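Local coordinates for protein FimX (Pseudomonas aeruginosa PAO1, PDB 3HV8), which carries an EAL domain of TIM-barrel-like fold that binds C2E, at residues 44-56 with 103-115. Numbering follows the deposited sequence.
Sequences RGDSHENYEVLLR and HQTKLFVHLSSAS. With C2E (9,9'-[(2R,3R,3aS,5S,7aR,9R,10R,10aS,12S,14aR)-3,5,10,12-tetrahydroxy-5,12-dioxidooctahydro-2H,7H-difuro[3,2-d:3',2'-j][1,3,7,9,2,8]tetraoxadiphosphacyclododecine-2,9-diyl]bis(2-amino-1,9-dihydro-6H-purin-6-one)), chain B.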
loop_
_atom_site.group_PDB
_atom_site.type_symbol
_atom_site.label_atom_id
_atom_site.label_comp_id
_atom_site.label_asym_id
_atom_site.label_seq_id
_atom_site.Cartn_x
_atom_site.Cartn_y
_atom_site.Cartn_z
ATOM N N ARG A 44 17.484 6.738 3.652
ATOM C CA ARG A 44 18.789 6.072 3.734
ATOM C C ARG A 44 19.557 6.017 2.424
ATOM O O ARG A 44 20.551 5.301 2.319
ATOM C CB ARG A 44 18.629 4.659 4.299
ATOM C CG ARG A 44 17.813 4.607 5.579
ATOM C CD ARG A 44 18.396 5.495 6.699
ATOM N NE ARG A 44 17.395 5.752 7.739
ATOM C CZ ARG A 44 17.515 6.646 8.717
ATOM N NH1 ARG A 44 16.527 6.805 9.599
ATOM N NH2 ARG A 44 18.616 7.386 8.813
ATOM N N GLY A 45 19.095 6.763 1.429
ATOM C CA GLY A 45 19.866 6.966 0.219
ATOM C C GLY A 45 19.384 6.216 -1.001
ATOM O O GLY A 45 20.059 6.188 -2.030
ATOM N N ASP A 46 18.206 5.608 -0.907
ATOM C CA ASP A 46 17.693 4.876 -2.048
ATOM C C ASP A 46 17.200 5.802 -3.151
ATOM O O ASP A 46 16.650 6.865 -2.877
ATOM C CB ASP A 46 16.587 3.925 -1.623
ATOM C CG ASP A 46 16.228 2.962 -2.709
ATOM O OD1 ASP A 46 16.931 1.930 -2.831
ATOM O OD2 ASP A 46 15.259 3.228 -3.450
ATOM N N SER A 47 17.379 5.387 -4.400
ATOM C CA SER A 47 17.117 6.272 -5.533
ATOM C C SER A 47 15.749 6.101 -6.195
ATOM O O SER A 47 15.399 6.865 -7.091
ATOM C CB SER A 47 18.226 6.142 -6.584
ATOM O OG SER A 47 18.236 4.848 -7.154
ATOM N N HIS A 48 14.968 5.114 -5.767
ATOM C CA HIS A 48 13.646 4.919 -6.351
ATOM C C HIS A 48 12.721 6.093 -6.042
ATOM O O HIS A 48 12.788 6.680 -4.966
ATOM C CB HIS A 48 13.000 3.641 -5.802
ATOM C CG HIS A 48 13.663 2.372 -6.242
ATOM N ND1 HIS A 48 14.640 1.742 -5.498
ATOM C CD2 HIS A 48 13.468 1.602 -7.339
ATOM C CE1 HIS A 48 15.024 0.644 -6.124
ATOM N NE2 HIS A 48 14.329 0.536 -7.242
ATOM N N GLU A 49 11.848 6.417 -6.993
ATOM C CA GLU A 49 10.781 7.383 -6.760
ATOM C C GLU A 49 9.510 6.613 -6.424
ATOM O O GLU A 49 8.735 6.213 -7.305
ATOM C CB GLU A 49 10.591 8.262 -7.996
ATOM C CG GLU A 49 11.908 8.863 -8.454
ATOM C CD GLU A 49 11.757 10.002 -9.436
ATOM O OE1 GLU A 49 10.643 10.200 -9.961
ATOM O OE2 GLU A 49 12.766 10.699 -9.679
ATOM N N ASN A 50 9.314 6.381 -5.136
ATOM C CA ASN A 50 8.207 5.544 -4.685
ATOM C C ASN A 50 6.940 6.362 -4.466
ATOM O O ASN A 50 6.995 7.433 -3.843
ATOM C CB ASN A 50 8.567 4.834 -3.370
ATOM C CG ASN A 50 9.794 3.921 -3.487
ATOM O OD1 ASN A 50 10.830 4.174 -2.886
ATOM N ND2 ASN A 50 9.663 2.865 -4.250
ATOM N N TYR A 51 5.795 5.861 -4.940
ATOM C CA TYR A 51 4.502 6.441 -4.574
ATOM C C TYR A 51 3.520 5.360 -4.173
ATOM O O TYR A 51 3.515 4.259 -4.756
ATOM C CB TYR A 51 3.859 7.155 -5.760
ATOM C CG TYR A 51 4.548 8.400 -6.262
ATOM C CD1 TYR A 51 4.139 9.662 -5.839
ATOM C CD2 TYR A 51 5.565 8.317 -7.192
ATOM C CE1 TYR A 51 4.744 10.809 -6.322
ATOM C CE2 TYR A 51 6.172 9.457 -7.689
ATOM C CZ TYR A 51 5.755 10.699 -7.241
ATOM O OH TYR A 51 6.359 11.838 -7.740
ATOM N N GLU A 52 2.676 5.670 -3.201
ATOM C CA GLU A 52 1.505 4.856 -2.908
ATOM C C GLU A 52 0.338 5.316 -3.751
ATOM O O GLU A 52 0.084 6.520 -3.884
ATOM C CB GLU A 52 1.138 4.961 -1.427
ATOM C CG GLU A 52 -0.051 4.103 -1.045
ATOM C CD GLU A 52 -0.429 4.253 0.408
ATOM O OE1 GLU A 52 0.027 5.219 1.068
ATOM O OE2 GLU A 52 -1.167 3.379 0.912
ATOM N N VAL A 53 -0.364 4.351 -4.328
ATOM C CA VAL A 53 -1.586 4.594 -5.085
ATOM C C VAL A 53 -2.806 4.543 -4.146
ATOM O O VAL A 53 -2.955 3.612 -3.349
ATOM C CB VAL A 53 -1.745 3.540 -6.192
ATOM C CG1 VAL A 53 -3.055 3.723 -6.938
ATOM C CG2 VAL A 53 -0.545 3.607 -7.165
ATOM N N LEU A 54 -3.651 5.564 -4.224
ATOM C CA LEU A 54 -4.870 5.643 -3.421
ATOM C C LEU A 54 -6.058 5.905 -4.325
ATOM O O LEU A 54 -5.990 6.744 -5.235
ATOM C CB LEU A 54 -4.757 6.741 -2.365
ATOM C CG LEU A 54 -3.641 6.526 -1.338
ATOM C CD1 LEU A 54 -3.324 7.804 -0.579
ATOM C CD2 LEU A 54 -3.974 5.397 -0.373
ATOM N N LEU A 55 -7.146 5.192 -4.082
ATOM C CA LEU A 55 -8.303 5.204 -4.984
ATOM C C LEU A 55 -9.401 6.181 -4.571
ATOM O O LEU A 55 -9.739 6.274 -3.401
ATOM C CB LEU A 55 -8.920 3.809 -5.021
ATOM C CG LEU A 55 -10.135 3.668 -5.940
ATOM C CD1 LEU A 55 -9.735 3.905 -7.390
ATOM C CD2 LEU A 55 -10.744 2.296 -5.769
ATOM N N ARG A 56 -9.963 6.904 -5.532
ATOM C CA ARG A 56 -11.164 7.686 -5.271
ATOM C C ARG A 56 -12.218 7.305 -6.297
ATOM O O ARG A 56 -11.914 7.127 -7.473
ATOM C CB ARG A 56 -10.888 9.186 -5.379
ATOM C CG ARG A 56 -9.811 9.705 -4.445
ATOM C CD ARG A 56 -10.282 9.620 -2.994
ATOM N NE ARG A 56 -9.297 10.141 -2.050
ATOM C CZ ARG A 56 -8.450 9.385 -1.353
ATOM N NH1 ARG A 56 -8.453 8.063 -1.519
ATOM N NH2 ARG A 56 -7.589 9.955 -0.513
ATOM N N HIS A 103 12.233 7.723 -15.243
ATOM C CA HIS A 103 11.866 7.769 -13.832
ATOM C C HIS A 103 11.970 6.390 -13.196
ATOM O O HIS A 103 11.397 5.421 -13.702
ATOM C CB HIS A 103 10.440 8.297 -13.661
ATOM C CG HIS A 103 10.318 9.782 -13.806
ATOM N ND1 HIS A 103 10.734 10.662 -12.828
ATOM C CD2 HIS A 103 9.814 10.541 -14.806
ATOM C CE1 HIS A 103 10.499 11.899 -13.225
ATOM N NE2 HIS A 103 9.941 11.855 -14.421
ATOM N N GLN A 104 12.690 6.303 -12.082
ATOM C CA GLN A 104 12.824 5.037 -11.364
ATOM C C GLN A 104 11.620 4.835 -10.431
ATOM O O GLN A 104 11.773 4.640 -9.221
ATOM C CB GLN A 104 14.140 5.003 -10.580
ATOM C CG GLN A 104 14.704 3.602 -10.407
ATOM C CD GLN A 104 15.931 3.554 -9.513
ATOM O OE1 GLN A 104 16.474 2.481 -9.252
ATOM N NE2 GLN A 104 16.371 4.712 -9.037
ATOM N N THR A 105 10.426 4.874 -11.015
ATOM C CA THR A 105 9.179 4.872 -10.260
ATOM C C THR A 105 8.804 3.476 -9.789
ATOM O O THR A 105 8.896 2.513 -10.544
ATOM C CB THR A 105 8.003 5.394 -11.119
ATOM O OG1 THR A 105 8.403 6.564 -11.846
ATOM C CG2 THR A 105 6.795 5.725 -10.246
ATOM N N LYS A 106 8.365 3.386 -8.540
ATOM C CA LYS A 106 7.799 2.156 -7.995
ATOM C C LYS A 106 6.465 2.529 -7.363
ATOM O O LYS A 106 6.370 3.555 -6.687
ATOM C CB LYS A 106 8.759 1.587 -6.953
ATOM C CG LYS A 106 8.326 0.297 -6.320
ATOM C CD LYS A 106 9.409 -0.257 -5.390
ATOM C CE LYS A 106 10.621 -0.742 -6.164
ATOM N NZ LYS A 106 11.451 -1.694 -5.350
ATOM N N LEU A 107 5.433 1.719 -7.587
ATOM C CA LEU A 107 4.103 2.002 -7.034
ATOM C C LEU A 107 3.694 0.958 -6.012
ATOM O O LEU A 107 3.848 -0.243 -6.253
ATOM C CB LEU A 107 3.048 2.057 -8.134
ATOM C CG LEU A 107 3.167 3.193 -9.151
ATOM C CD1 LEU A 107 1.990 3.124 -10.124
ATOM C CD2 LEU A 107 3.222 4.560 -8.437
ATOM N N PHE A 108 3.177 1.435 -4.883
ATOM C CA PHE A 108 2.607 0.598 -3.831
ATOM C C PHE A 108 1.103 0.557 -4.030
ATOM O O PHE A 108 0.438 1.610 -4.009
ATOM C CB PHE A 108 2.933 1.186 -2.450
ATOM C CG PHE A 108 4.377 1.019 -2.036
ATOM C CD1 PHE A 108 4.704 0.179 -0.974
ATOM C CD2 PHE A 108 5.390 1.696 -2.687
ATOM C CE1 PHE A 108 6.025 0.018 -0.574
ATOM C CE2 PHE A 108 6.712 1.534 -2.298
ATOM C CZ PHE A 108 7.026 0.691 -1.232
ATOM N N VAL A 109 0.564 -0.642 -4.261
ATOM C CA VAL A 109 -0.829 -0.797 -4.654
ATOM C C VAL A 109 -1.545 -1.702 -3.669
ATOM O O VAL A 109 -1.097 -2.823 -3.403
ATOM C CB VAL A 109 -0.921 -1.403 -6.077
ATOM C CG1 VAL A 109 -2.376 -1.699 -6.461
ATOM C CG2 VAL A 109 -0.247 -0.488 -7.092
ATOM N N HIS A 110 -2.664 -1.234 -3.129
ATOM C CA HIS A 110 -3.452 -1.996 -2.173
ATOM C C HIS A 110 -4.167 -3.179 -2.811
ATOM O O HIS A 110 -4.605 -3.108 -3.973
ATOM C CB HIS A 110 -4.523 -1.098 -1.555
ATOM C CG HIS A 110 -3.993 -0.073 -0.606
ATOM N ND1 HIS A 110 -3.583 -0.386 0.675
ATOM C CD2 HIS A 110 -3.828 1.263 -0.738
ATOM C CE1 HIS A 110 -3.190 0.717 1.286
ATOM N NE2 HIS A 110 -3.323 1.731 0.450
ATOM N N LEU A 111 -4.293 -4.259 -2.042
ATOM C CA LEU A 111 -5.167 -5.375 -2.396
ATOM C C LEU A 111 -6.231 -5.560 -1.322
ATOM O O LEU A 111 -5.917 -5.587 -0.118
ATOM C CB LEU A 111 -4.367 -6.669 -2.535
ATOM C CG LEU A 111 -3.386 -6.698 -3.697
ATOM C CD1 LEU A 111 -2.634 -8.033 -3.671
ATOM C CD2 LEU A 111 -4.074 -6.469 -5.059
ATOM N N SER A 112 -7.482 -5.718 -1.732
ATOM C CA SER A 112 -8.534 -6.083 -0.784
ATOM C C SER A 112 -8.435 -7.562 -0.406
ATOM O O SER A 112 -7.765 -8.349 -1.080
ATOM C CB SER A 112 -9.921 -5.822 -1.389
ATOM O OG SER A 112 -10.181 -6.750 -2.426
ATOM N N SER A 113 -9.124 -7.944 0.668
ATOM C CA SER A 113 -9.129 -9.346 1.069
ATOM C C SER A 113 -9.730 -10.238 -0.014
ATOM O O SER A 113 -9.365 -11.406 -0.133
ATOM C CB SER A 113 -9.876 -9.527 2.389
ATOM O OG SER A 113 -11.258 -9.229 2.222
ATOM N N ALA A 114 -10.658 -9.703 -0.797
ATOM C CA ALA A 114 -11.236 -10.495 -1.878
ATOM C C ALA A 114 -10.161 -10.898 -2.880
ATOM O O ALA A 114 -10.121 -12.042 -3.327
ATOM C CB ALA A 114 -12.365 -9.730 -2.553
ATOM N N SER A 115 -9.257 -9.980 -3.208
ATOM C CA SER A 115 -8.180 -10.317 -4.131
ATOM C C SER A 115 -7.211 -11.342 -3.535
ATOM O O SER A 115 -6.663 -12.170 -4.259
ATOM C CB SER A 115 -7.446 -9.066 -4.616
ATOM O OG SER A 115 -8.276 -8.322 -5.495
HETATM P P1 C2E B . -4.589 3.219 4.514
HETATM O O2P C2E B . -3.340 2.345 4.993
HETATM O O1P C2E B . -5.217 3.752 5.740
HETATM O "O5'" C2E B . -4.205 4.526 3.686
HETATM C "C5'" C2E B . -3.785 5.685 4.432
HETATM C "C4'" C2E B . -4.916 6.706 4.680
HETATM O "O4'" C2E B . -4.360 7.853 5.367
HETATM C "C3'" C2E B . -5.322 7.214 3.302
HETATM O "O3'" C2E B . -6.738 7.451 3.283
HETATM C "C2'" C2E B . -4.489 8.504 3.109
HETATM O "O2'" C2E B . -5.113 9.463 2.275
HETATM C "C1'" C2E B . -4.414 9.013 4.548
HETATM N N9 C2E B . -3.258 9.846 4.843
HETATM C C8 C2E B . -2.097 9.951 4.113
HETATM N N7 C2E B . -1.218 10.659 4.786
HETATM C C5 C2E B . -1.785 11.053 5.963
HETATM C C6 C2E B . -1.327 11.824 7.055
HETATM O O6 C2E B . -0.181 12.273 7.125
HETATM N N1 C2E B . -2.197 12.029 8.055
HETATM C C2 C2E B . -3.461 11.525 8.027
HETATM N N2 C2E B . -4.290 11.773 9.090
HETATM N N3 C2E B . -3.900 10.807 7.020
HETATM C C4 C2E B . -3.087 10.554 5.993
HETATM P P11 C2E B . -7.548 6.918 1.998
HETATM O O21 C2E B . -9.049 7.359 2.168
HETATM O O11 C2E B . -6.899 7.349 0.744
HETATM O O5A C2E B . -7.406 5.340 2.071
HETATM C C5A C2E B . -7.961 4.644 3.195
HETATM C C4A C2E B . -7.868 3.134 2.992
HETATM O O4A C2E B . -8.616 2.768 1.822
HETATM C C3A C2E B . -6.454 2.610 2.733
HETATM O O3A C2E B . -5.748 2.317 3.932
HETATM C C2A C2E B . -6.767 1.279 2.045
HETATM O O2A C2E B . -7.199 0.306 3.013
HETATM C C1A C2E B . -8.009 1.642 1.221
HETATM N N91 C2E B . -7.589 1.999 -0.128
HETATM C C81 C2E B . -7.234 3.225 -0.616
HETATM N N71 C2E B . -6.931 3.096 -1.879
HETATM C C51 C2E B . -7.143 1.806 -2.277
HETATM C C61 C2E B . -7.036 1.089 -3.486
HETATM O O61 C2E B . -6.570 1.577 -4.524
HETATM N N11 C2E B . -7.378 -0.225 -3.430
HETATM C C21 C2E B . -7.811 -0.837 -2.285
HETATM N N21 C2E B . -8.094 -2.173 -2.306
HETATM N N31 C2E B . -7.891 -0.194 -1.150
HETATM C C41 C2E B . -7.582 1.108 -1.142
HETATM O O HOH W 1 14.224 8.576 -11.410
HETATM O O HOH W 2 8.203 9.044 -10.923
HETATM O O HOH W 3 -3.776 1.155 -4.254
#
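With chi1 at -178° and the chain extended beyond CG, Glu-52 carries its carboxylate out to His-110, whose CG stands anti to its own carbonyl carbon. Glu-52 OE2 and His-110 NE2 are 2.8 Å apart, but the bond is weak, with an N-H...O angle of 124°; separately, the carboxylate and ring planes are turned 42° apart. Gln-142 also bonds OE2, while OE1 has a salt bridge to Lys-193 and a hydrogen bond from Gln-248, so both oxygens of this buried carboxylate are held. At the other end, the extended Gln-104 side chain sends NE2 to Ser-47 OG (2.7 Å), with the acceptor in the amide plane. Its OE1 sits over one face of the His-48 ring, offset toward the rim, and Lys-106 CE covers the opposite face in a CH-pi contact, 4.2 Å from the centroid. Asp-46 OD2 fixes that ring's rotation by accepting from ND1 of His-48 through its syn lone pair. His-103 ND1 donates to Glu-49 OE1, 2.9 Å away, from above the carboxylate plane, and a water links OE1 to Thr-105 OG1.

The backbones pair in parallel from Glu-49/Thr-105 to Glu-52/Phe-108, Val-53 N closing on Phe-108 O at 2.9 Å. Asn-50 ND2 lies alongside Lys-106 and in plane at the edge of the Phe-108 ring; it is buried with no polar partner in the model. On the face of Tyr-51 and Leu-107, Val-53 CG2 meets Leu-107 CD1 (3.9 Å), and Val-53 also touches Ser-91 of helix 80-96.

Beyond the pairing, a water joins Val-53 O, His-110 N and C2E O61, C2A of the ligand lies over the His-110 ring, and Arg-56 grips O11 through both terminal nitrogens. Neighbouring strands thus deliver pocket residues from their C-terminal ends, the usual site location in the TIM-barrel-like EAL fold.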